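Local coordinates for lipoate-protein ligase 1 (Plasmodium falciparum, PDB 5T8U) that belongs to the lipoyl protein ligase A/B family and holds lipoic acid in a pocket of its catalytic domain, at residues A[21-30]-A[87-95]; A[52-63]-A[102-113]. All coordinates share one frame; numbering follows the deposited sequence.

Contact 1. Residues A[21-30]-A[87-95]; sequences NIHFNLSLEN and VLVARRFTG
Helix 22-34 of the catalytic domain rests its Ile22, His23 and Leu26 on strand 88-90, the edge strand of a small three-stranded sheet, with Ala90 beneath all three. Ile22 CG1 lies 3.9 Å from Ala90 CB, and Leu26 CD1 comes in at 4.0 Å from the same methyl carbon. The His23 ring meets the strand by its edge: its CG lies anti to the carbonyl carbon (chi1 -55°), which carries NE2 down to the backbone. NE2 donates to Val89 O over 2.7 Å at an N-H...O angle of 157°. That oxygen lies close to the imidazole plane, while NE2 is tilted out of the carbonyl plane; Ile22 CG2 covers one ring face near its rim.

Leu88 and Ala90 use their backbones to pair with strand 64-66, whereas Val89 turns its carbonyl to the helix. At the helix start Asn21 is the N-cap: OD1 takes the Phe24 N-H on a lone pair in the carbonyl plane, and ND2 touches Leu88 CD1 at 3.6 Å. Farther along, Asn30 CB packs 3.6 Å from Phe93 CE2. Leu26 CD2 also reaches the CB of Arg92, a residue of the lipoic acid pocket. The Arg92 guanidinium turns away from the helix; NE and NH1 grip Gly95 O from one face of its carbonyl plane, and NH1 also bonds Gly97 O.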
# COMPACT_ATOMS: atom_id res chain seq x y z
N ASN A 21 8.40 8.69 -11.31
CA ASN A 21 7.57 9.66 -10.60
C ASN A 21 6.56 8.91 -9.73
O ASN A 21 5.85 8.03 -10.21
CB ASN A 21 6.84 10.58 -11.58
CG ASN A 21 5.93 11.57 -10.89
OD1 ASN A 21 4.75 11.30 -10.67
ND2 ASN A 21 6.48 12.73 -10.53
N ILE A 22 6.51 9.28 -8.45
CA ILE A 22 5.65 8.56 -7.51
C ILE A 22 4.19 8.65 -7.94
O ILE A 22 3.45 7.66 -7.87
CB ILE A 22 5.86 9.10 -6.07
CG1 ILE A 22 4.97 8.34 -5.08
CG2 ILE A 22 5.58 10.60 -5.99
CD1 ILE A 22 5.24 6.85 -5.01
N HIS A 23 3.75 9.83 -8.38
CA HIS A 23 2.36 9.99 -8.80
C HIS A 23 2.08 9.18 -10.06
O HIS A 23 1.01 8.57 -10.19
CB HIS A 23 2.05 11.47 -9.03
CG HIS A 23 2.34 12.34 -7.85
ND1 HIS A 23 2.94 13.57 -7.97
CD2 HIS A 23 2.11 12.15 -6.53
CE1 HIS A 23 3.07 14.11 -6.77
NE2 HIS A 23 2.57 13.27 -5.88
N PHE A 24 3.03 9.16 -11.00
CA PHE A 24 2.84 8.41 -12.23
C PHE A 24 2.71 6.92 -11.95
O PHE A 24 1.77 6.26 -12.41
CB PHE A 24 4.01 8.69 -13.18
CG PHE A 24 3.76 8.24 -14.59
CD1 PHE A 24 3.18 9.09 -15.51
CD2 PHE A 24 4.11 6.96 -15.00
CE1 PHE A 24 2.95 8.68 -16.81
CE2 PHE A 24 3.89 6.54 -16.29
CZ PHE A 24 3.31 7.40 -17.20
N ASN A 25 3.66 6.37 -11.18
CA ASN A 25 3.64 4.94 -10.89
C ASN A 25 2.44 4.56 -10.03
O ASN A 25 1.87 3.48 -10.20
CB ASN A 25 4.94 4.52 -10.21
CG ASN A 25 6.14 4.63 -11.13
OD1 ASN A 25 6.02 4.48 -12.34
ND2 ASN A 25 7.30 4.89 -10.54
N LEU A 26 2.05 5.43 -9.09
CA LEU A 26 0.84 5.17 -8.33
C LEU A 26 -0.39 5.17 -9.23
O LEU A 26 -1.33 4.39 -9.00
CB LEU A 26 0.69 6.21 -7.21
CG LEU A 26 1.59 6.02 -5.99
CD1 LEU A 26 1.54 7.25 -5.10
CD2 LEU A 26 1.20 4.78 -5.20
N SER A 27 -0.41 6.03 -10.25
CA SER A 27 -1.51 6.01 -11.21
C SER A 27 -1.52 4.71 -12.01
O SER A 27 -2.58 4.14 -12.27
CB SER A 27 -1.42 7.22 -12.13
OG SER A 27 -1.39 8.42 -11.39
N LEU A 28 -0.34 4.23 -12.41
CA LEU A 28 -0.25 2.93 -13.06
C LEU A 28 -0.81 1.84 -12.16
O LEU A 28 -1.65 1.03 -12.58
CB LEU A 28 1.20 2.62 -13.43
CG LEU A 28 1.81 3.39 -14.60
CD1 LEU A 28 3.31 3.16 -14.65
CD2 LEU A 28 1.16 2.98 -15.92
N GLU A 29 -0.35 1.79 -10.91
CA GLU A 29 -0.82 0.79 -9.96
C GLU A 29 -2.34 0.82 -9.83
O GLU A 29 -3.01 -0.22 -9.92
CB GLU A 29 -0.16 1.04 -8.60
CG GLU A 29 -0.47 0.00 -7.54
CD GLU A 29 0.13 0.37 -6.20
OE1 GLU A 29 0.03 1.55 -5.81
OE2 GLU A 29 0.71 -0.52 -5.55
N ASN A 30 -2.90 2.02 -9.62
CA ASN A 30 -4.35 2.13 -9.47
C ASN A 30 -5.07 1.71 -10.75
O ASN A 30 -6.17 1.15 -10.68
CB ASN A 30 -4.73 3.56 -9.09
CG ASN A 30 -6.15 3.67 -8.59
OD1 ASN A 30 -6.70 2.71 -8.04
ND2 ASN A 30 -6.76 4.83 -8.76
N VAL A 87 11.54 17.43 -2.41
CA VAL A 87 11.02 16.08 -2.33
C VAL A 87 9.53 16.12 -2.65
O VAL A 87 8.80 16.99 -2.16
CB VAL A 87 11.27 15.46 -0.94
CG1 VAL A 87 10.58 14.11 -0.79
CG2 VAL A 87 12.77 15.31 -0.70
N LEU A 88 9.08 15.18 -3.47
CA LEU A 88 7.68 15.10 -3.85
C LEU A 88 6.87 14.47 -2.72
O LEU A 88 7.39 13.71 -1.90
CB LEU A 88 7.50 14.29 -5.13
CG LEU A 88 8.26 14.84 -6.35
CD1 LEU A 88 8.14 13.89 -7.53
CD2 LEU A 88 7.76 16.22 -6.72
N VAL A 89 5.58 14.81 -2.68
CA VAL A 89 4.67 14.34 -1.64
C VAL A 89 3.50 13.64 -2.31
O VAL A 89 3.02 14.08 -3.36
CB VAL A 89 4.18 15.50 -0.75
CG1 VAL A 89 3.17 15.01 0.29
CG2 VAL A 89 5.36 16.18 -0.07
N ALA A 90 3.04 12.55 -1.71
CA ALA A 90 1.93 11.79 -2.27
C ALA A 90 1.17 11.09 -1.15
O ALA A 90 1.68 10.88 -0.05
CB ALA A 90 2.42 10.76 -3.30
N ARG A 91 -0.08 10.74 -1.46
CA ARG A 91 -0.93 9.97 -0.56
C ARG A 91 -1.45 8.76 -1.33
O ARG A 91 -2.12 8.92 -2.35
CB ARG A 91 -2.10 10.82 -0.04
CG ARG A 91 -3.12 10.05 0.79
CD ARG A 91 -4.32 10.93 1.14
NE ARG A 91 -3.94 12.07 1.97
CZ ARG A 91 -3.98 12.10 3.30
NH1 ARG A 91 -4.38 11.04 3.99
NH2 ARG A 91 -3.61 13.19 3.95
N ARG A 92 -1.12 7.57 -0.84
CA ARG A 92 -1.53 6.34 -1.50
C ARG A 92 -2.94 5.95 -1.07
O ARG A 92 -3.55 6.56 -0.19
CB ARG A 92 -0.54 5.22 -1.20
CG ARG A 92 -0.32 4.96 0.28
CD ARG A 92 0.66 3.82 0.51
NE ARG A 92 0.79 3.51 1.94
CZ ARG A 92 1.65 4.10 2.76
NH1 ARG A 92 1.68 3.75 4.04
NH2 ARG A 92 2.48 5.03 2.32
N PHE A 93 -3.46 4.91 -1.72
CA PHE A 93 -4.81 4.42 -1.46
C PHE A 93 -4.86 3.35 -0.38
O PHE A 93 -5.96 2.99 0.06
CB PHE A 93 -5.43 3.87 -2.75
CG PHE A 93 -5.58 4.90 -3.83
CD1 PHE A 93 -6.18 6.13 -3.57
CD2 PHE A 93 -5.12 4.65 -5.12
CE1 PHE A 93 -6.32 7.07 -4.57
CE2 PHE A 93 -5.25 5.60 -6.11
CZ PHE A 93 -5.85 6.81 -5.84
N THR A 94 -3.72 2.84 0.06
CA THR A 94 -3.66 1.82 1.09
C THR A 94 -3.39 2.47 2.45
O THR A 94 -3.18 3.68 2.56
CB THR A 94 -2.59 0.78 0.77
OG1 THR A 94 -1.30 1.41 0.74
CG2 THR A 94 -2.86 0.12 -0.57
N GLY A 95 -3.39 1.64 3.50
CA GLY A 95 -3.05 2.10 4.83
C GLY A 95 -1.56 2.02 5.09
O GLY A 95 -0.75 1.71 4.22

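Contact 2. Residues A[52-63]-A[102-113]; sequences NEPILFLWRNNR and DLGNVCFTFLNN. With LPA (lipoic acid), chain C.
Trp59 lies face-on to Cys107 across an antiparallel pair of strands, 55-59 and 105-112, neighbours in the mixed main sheet of the catalytic domain. Indole CG sits between the backbone N and the carbonyl carbon (chi1 44°), which swings the ring across the neighbouring strand. Cys107 CB stands 3.6 Å from the centroid of the Trp59 six-membered ring, almost on its normal, and Cys107 SG follows at 4.3 Å over the same face, a sulfur-aromatic contact.

The indole edge is held as well. Trp59 NE1 donates to Thr109 OG1 over 2.8 Å at 151°, with the hydroxyl near the ring plane. This pins the rotation of an indole that borders lipoic acid, where Trp59 CH2 lies 3.8 Å from S8 and Cys107 SG 4.0 Å from C8. Trp59 CD1 in turn covers the rim of one Phe57 ring face.

On the sheet face that carries Leu56, Leu58, Phe108 and Phe110, the Leu56 and Phe110 side chains run side by side. Leu56 CD1 sits over the Phe110 ring, 4.2 Å from its centroid, in a CH-pi contact. The type I turn from Asp102 to Asn105 leads into strand 105-112, with an Asx turn in which Asp102 OD1 accepts from Gly104 N. Arg60, bent at chi3, crosses Leu103 at about a right angle, and its NH2 donates to Leu103 O over 3.1 Å.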
# COMPACT_ATOMS: atom_id res chain seq x y z
N ASN A 52 -7.43 -13.26 -14.92
CA ASN A 52 -7.72 -13.72 -13.57
C ASN A 52 -6.49 -14.29 -12.88
O ASN A 52 -6.63 -14.93 -11.83
CB ASN A 52 -8.84 -14.78 -13.61
CG ASN A 52 -9.41 -15.07 -12.24
OD1 ASN A 52 -9.24 -14.30 -11.30
ND2 ASN A 52 -10.10 -16.20 -12.12
N GLU A 53 -5.29 -14.07 -13.41
CA GLU A 53 -4.07 -14.72 -12.94
C GLU A 53 -3.22 -13.75 -12.13
O GLU A 53 -3.49 -12.54 -12.09
CB GLU A 53 -3.28 -15.25 -14.14
CG GLU A 53 -3.98 -16.35 -14.91
CD GLU A 53 -4.03 -17.66 -14.15
OE1 GLU A 53 -5.08 -17.97 -13.56
OE2 GLU A 53 -3.01 -18.38 -14.14
N PRO A 54 -2.18 -14.24 -11.47
CA PRO A 54 -1.34 -13.35 -10.65
C PRO A 54 -0.60 -12.32 -11.49
O PRO A 54 -0.30 -12.53 -12.67
CB PRO A 54 -0.36 -14.31 -9.97
CG PRO A 54 -1.00 -15.65 -10.06
CD PRO A 54 -1.77 -15.65 -11.33
N ILE A 55 -0.29 -11.19 -10.85
CA ILE A 55 0.49 -10.11 -11.45
C ILE A 55 1.57 -9.68 -10.48
O ILE A 55 1.31 -9.52 -9.28
CB ILE A 55 -0.39 -8.90 -11.83
CG1 ILE A 55 -1.38 -9.30 -12.93
CG2 ILE A 55 0.47 -7.71 -12.26
CD1 ILE A 55 -2.31 -8.19 -13.37
N LEU A 56 2.78 -9.48 -11.00
CA LEU A 56 3.86 -8.82 -10.28
C LEU A 56 4.26 -7.57 -11.05
O LEU A 56 4.58 -7.66 -12.24
CB LEU A 56 5.06 -9.74 -10.10
CG LEU A 56 6.35 -9.06 -9.63
CD1 LEU A 56 6.14 -8.33 -8.31
CD2 LEU A 56 7.47 -10.08 -9.50
N PHE A 57 4.24 -6.42 -10.38
CA PHE A 57 4.56 -5.15 -11.01
C PHE A 57 5.69 -4.48 -10.24
O PHE A 57 5.55 -4.23 -9.03
CB PHE A 57 3.33 -4.24 -11.07
CG PHE A 57 3.63 -2.82 -11.45
CD1 PHE A 57 4.41 -2.53 -12.55
CD2 PHE A 57 3.12 -1.77 -10.70
CE1 PHE A 57 4.69 -1.23 -12.90
CE2 PHE A 57 3.39 -0.45 -11.05
CZ PHE A 57 4.18 -0.19 -12.16
N LEU A 58 6.78 -4.18 -10.93
CA LEU A 58 7.98 -3.62 -10.30
C LEU A 58 8.16 -2.17 -10.74
O LEU A 58 7.95 -1.84 -11.91
CB LEU A 58 9.21 -4.44 -10.66
CG LEU A 58 9.22 -5.83 -10.02
CD1 LEU A 58 9.99 -6.83 -10.86
CD2 LEU A 58 9.81 -5.75 -8.62
N TRP A 59 8.56 -1.31 -9.81
CA TRP A 59 8.67 0.11 -10.10
C TRP A 59 9.54 0.78 -9.05
O TRP A 59 9.67 0.29 -7.93
CB TRP A 59 7.29 0.77 -10.18
CG TRP A 59 6.34 0.37 -9.07
CD1 TRP A 59 5.81 -0.87 -8.86
CD2 TRP A 59 5.79 1.22 -8.05
NE1 TRP A 59 4.98 -0.84 -7.77
CE2 TRP A 59 4.95 0.43 -7.26
CE3 TRP A 59 5.94 2.57 -7.74
CZ2 TRP A 59 4.25 0.94 -6.16
CZ3 TRP A 59 5.25 3.08 -6.65
CH2 TRP A 59 4.42 2.26 -5.88
N ARG A 60 10.14 1.90 -9.43
CA ARG A 60 10.98 2.69 -8.54
C ARG A 60 10.57 4.15 -8.63
O ARG A 60 10.03 4.60 -9.64
CB ARG A 60 12.47 2.53 -8.89
CG ARG A 60 13.00 1.12 -8.72
CD ARG A 60 14.24 0.89 -9.58
NE ARG A 60 15.35 1.76 -9.20
CZ ARG A 60 16.48 1.87 -9.88
NH1 ARG A 60 16.66 1.17 -10.99
NH2 ARG A 60 17.44 2.69 -9.46
N ASN A 61 10.84 4.89 -7.55
CA ASN A 61 10.46 6.29 -7.47
C ASN A 61 11.63 7.10 -6.94
O ASN A 61 12.44 6.62 -6.13
CB ASN A 61 9.25 6.50 -6.56
CG ASN A 61 8.17 5.46 -6.79
OD1 ASN A 61 7.36 5.58 -7.71
ND2 ASN A 61 8.15 4.44 -5.95
N ASN A 62 11.72 8.35 -7.39
CA ASN A 62 12.75 9.27 -6.93
C ASN A 62 12.38 9.75 -5.52
O ASN A 62 11.46 9.25 -4.88
CB ASN A 62 12.92 10.41 -7.92
CG ASN A 62 14.33 10.50 -8.48
OD1 ASN A 62 15.30 10.27 -7.76
ND2 ASN A 62 14.44 10.83 -9.76
N ARG A 63 13.12 10.75 -5.04
CA ARG A 63 12.96 11.22 -3.66
C ARG A 63 11.52 11.63 -3.40
O ARG A 63 11.02 12.59 -3.99
CB ARG A 63 13.92 12.39 -3.41
CG ARG A 63 15.38 12.02 -3.66
CD ARG A 63 16.34 13.17 -3.41
NE ARG A 63 16.32 14.15 -4.50
CZ ARG A 63 15.91 15.42 -4.39
NH1 ARG A 63 15.49 15.91 -3.23
NH2 ARG A 63 15.94 16.21 -5.45
N ASP A 102 13.38 6.58 -2.76
CA ASP A 102 14.35 7.10 -3.71
C ASP A 102 14.81 5.94 -4.59
O ASP A 102 14.34 4.80 -4.44
CB ASP A 102 15.52 7.79 -3.01
CG ASP A 102 16.39 6.83 -2.21
OD1 ASP A 102 16.17 5.60 -2.30
OD2 ASP A 102 17.29 7.30 -1.49
N LEU A 103 15.74 6.22 -5.50
CA LEU A 103 16.20 5.19 -6.42
C LEU A 103 16.96 4.07 -5.73
O LEU A 103 17.26 3.06 -6.38
CB LEU A 103 17.07 5.83 -7.50
CG LEU A 103 16.35 6.84 -8.39
CD1 LEU A 103 17.33 7.53 -9.33
CD2 LEU A 103 15.24 6.17 -9.19
N GLY A 104 17.26 4.20 -4.44
CA GLY A 104 17.91 3.14 -3.70
C GLY A 104 17.00 2.06 -3.19
O GLY A 104 17.46 1.16 -2.48
N ASN A 105 15.71 2.10 -3.54
CA ASN A 105 14.76 1.10 -3.08
C ASN A 105 13.84 0.71 -4.23
O ASN A 105 13.57 1.51 -5.13
CB ASN A 105 13.92 1.61 -1.89
CG ASN A 105 12.89 2.65 -2.29
OD1 ASN A 105 13.16 3.85 -2.26
ND2 ASN A 105 11.70 2.19 -2.66
N VAL A 106 13.36 -0.53 -4.17
CA VAL A 106 12.45 -1.07 -5.17
C VAL A 106 11.05 -1.10 -4.58
O VAL A 106 10.86 -1.11 -3.36
CB VAL A 106 12.89 -2.48 -5.63
CG1 VAL A 106 12.04 -2.98 -6.79
CG2 VAL A 106 14.37 -2.47 -6.02
N CYS A 107 10.05 -1.10 -5.45
CA CYS A 107 8.65 -1.20 -5.07
C CYS A 107 8.01 -2.33 -5.85
O CYS A 107 8.09 -2.37 -7.09
CB CYS A 107 7.89 0.11 -5.32
SG CYS A 107 8.45 1.52 -4.35
N PHE A 108 7.36 -3.25 -5.13
CA PHE A 108 6.70 -4.40 -5.73
C PHE A 108 5.20 -4.31 -5.48
O PHE A 108 4.75 -3.80 -4.45
CB PHE A 108 7.24 -5.72 -5.15
CG PHE A 108 6.98 -5.89 -3.68
CD1 PHE A 108 5.82 -6.52 -3.24
CD2 PHE A 108 7.89 -5.44 -2.74
CE1 PHE A 108 5.57 -6.68 -1.89
CE2 PHE A 108 7.64 -5.61 -1.38
CZ PHE A 108 6.48 -6.23 -0.96
N THR A 109 4.43 -4.82 -6.44
CA THR A 109 2.97 -4.82 -6.35
C THR A 109 2.46 -6.16 -6.84
O THR A 109 2.53 -6.46 -8.03
CB THR A 109 2.37 -3.68 -7.17
OG1 THR A 109 2.88 -2.42 -6.71
CG2 THR A 109 0.84 -3.67 -7.07
N PHE A 110 1.94 -6.97 -5.91
CA PHE A 110 1.30 -8.23 -6.25
C PHE A 110 -0.20 -8.01 -6.38
O PHE A 110 -0.83 -7.44 -5.48
CB PHE A 110 1.58 -9.29 -5.19
CG PHE A 110 3.01 -9.72 -5.11
CD1 PHE A 110 3.51 -10.69 -5.97
CD2 PHE A 110 3.86 -9.17 -4.17
CE1 PHE A 110 4.83 -11.09 -5.89
CE2 PHE A 110 5.18 -9.57 -4.09
CZ PHE A 110 5.67 -10.52 -4.95
N LEU A 111 -0.78 -8.46 -7.50
CA LEU A 111 -2.22 -8.46 -7.69
C LEU A 111 -2.68 -9.90 -7.85
O LEU A 111 -2.06 -10.67 -8.59
CB LEU A 111 -2.64 -7.63 -8.90
CG LEU A 111 -2.09 -6.21 -8.98
CD1 LEU A 111 -2.62 -5.51 -10.22
CD2 LEU A 111 -2.43 -5.41 -7.74
N ASN A 112 -3.76 -10.26 -7.16
CA ASN A 112 -4.25 -11.63 -7.19
C ASN A 112 -5.77 -11.64 -7.19
O ASN A 112 -6.42 -10.65 -6.88
CB ASN A 112 -3.72 -12.45 -6.01
CG ASN A 112 -2.21 -12.62 -6.05
OD1 ASN A 112 -1.47 -11.74 -5.62
ND2 ASN A 112 -1.76 -13.76 -6.56
N ASN A 113 -6.33 -12.80 -7.56
CA ASN A 113 -7.77 -12.99 -7.49
C ASN A 113 -8.24 -13.08 -6.04
O ASN A 113 -9.30 -12.54 -5.69
CB ASN A 113 -8.17 -14.24 -8.27
CG ASN A 113 -9.64 -14.57 -8.14
OD1 ASN A 113 -10.47 -13.70 -7.85
ND2 ASN A 113 -9.99 -15.83 -8.35
C1 LPA C . 4.49 0.37 6.42
O1 LPA C . 5.65 0.20 6.86
C2 LPA C . 4.13 -0.07 5.00
O2 LPA C . 3.61 0.91 7.15
C3 LPA C . 4.86 0.83 4.01
C4 LPA C . 4.26 0.66 2.61
C5 LPA C . 4.80 1.77 1.71
C6 LPA C . 4.18 1.73 0.45
S6 LPA C . 4.30 3.11 -0.23
C7 LPA C . 5.11 0.44 -0.73
C8 LPA C . 5.15 1.05 -2.21
S8 LPA C . 4.42 2.72 -2.11
O HOH W 1 1.00 -11.98 -7.63
O HOH W 2 17.55 9.19 -5.58

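From the N terminus the chain runs through helix 22-34, strand 55-59, strand 88-90 and strand 105-112, so the segments alternate and the two contacts cross rather than nest. Contact 1 closes a loop of 56 residues, joining the helix to the small three-stranded sheet; contact 2 closes one of 38 residues within the main sheet. The helix is shared ground, lying between residues 87-95 and strands 55-59 and 105-112 of the main sheet, where Asn25 CB packs 3.3 Å from Trp59 CE3. Two probable hydrogen bonds stitch the contacts together, Asn25 ND2 to Asn61 OD1 at 2.9 Å and Glu29 OE2 with Thr109 OG1 at 3.1 Å.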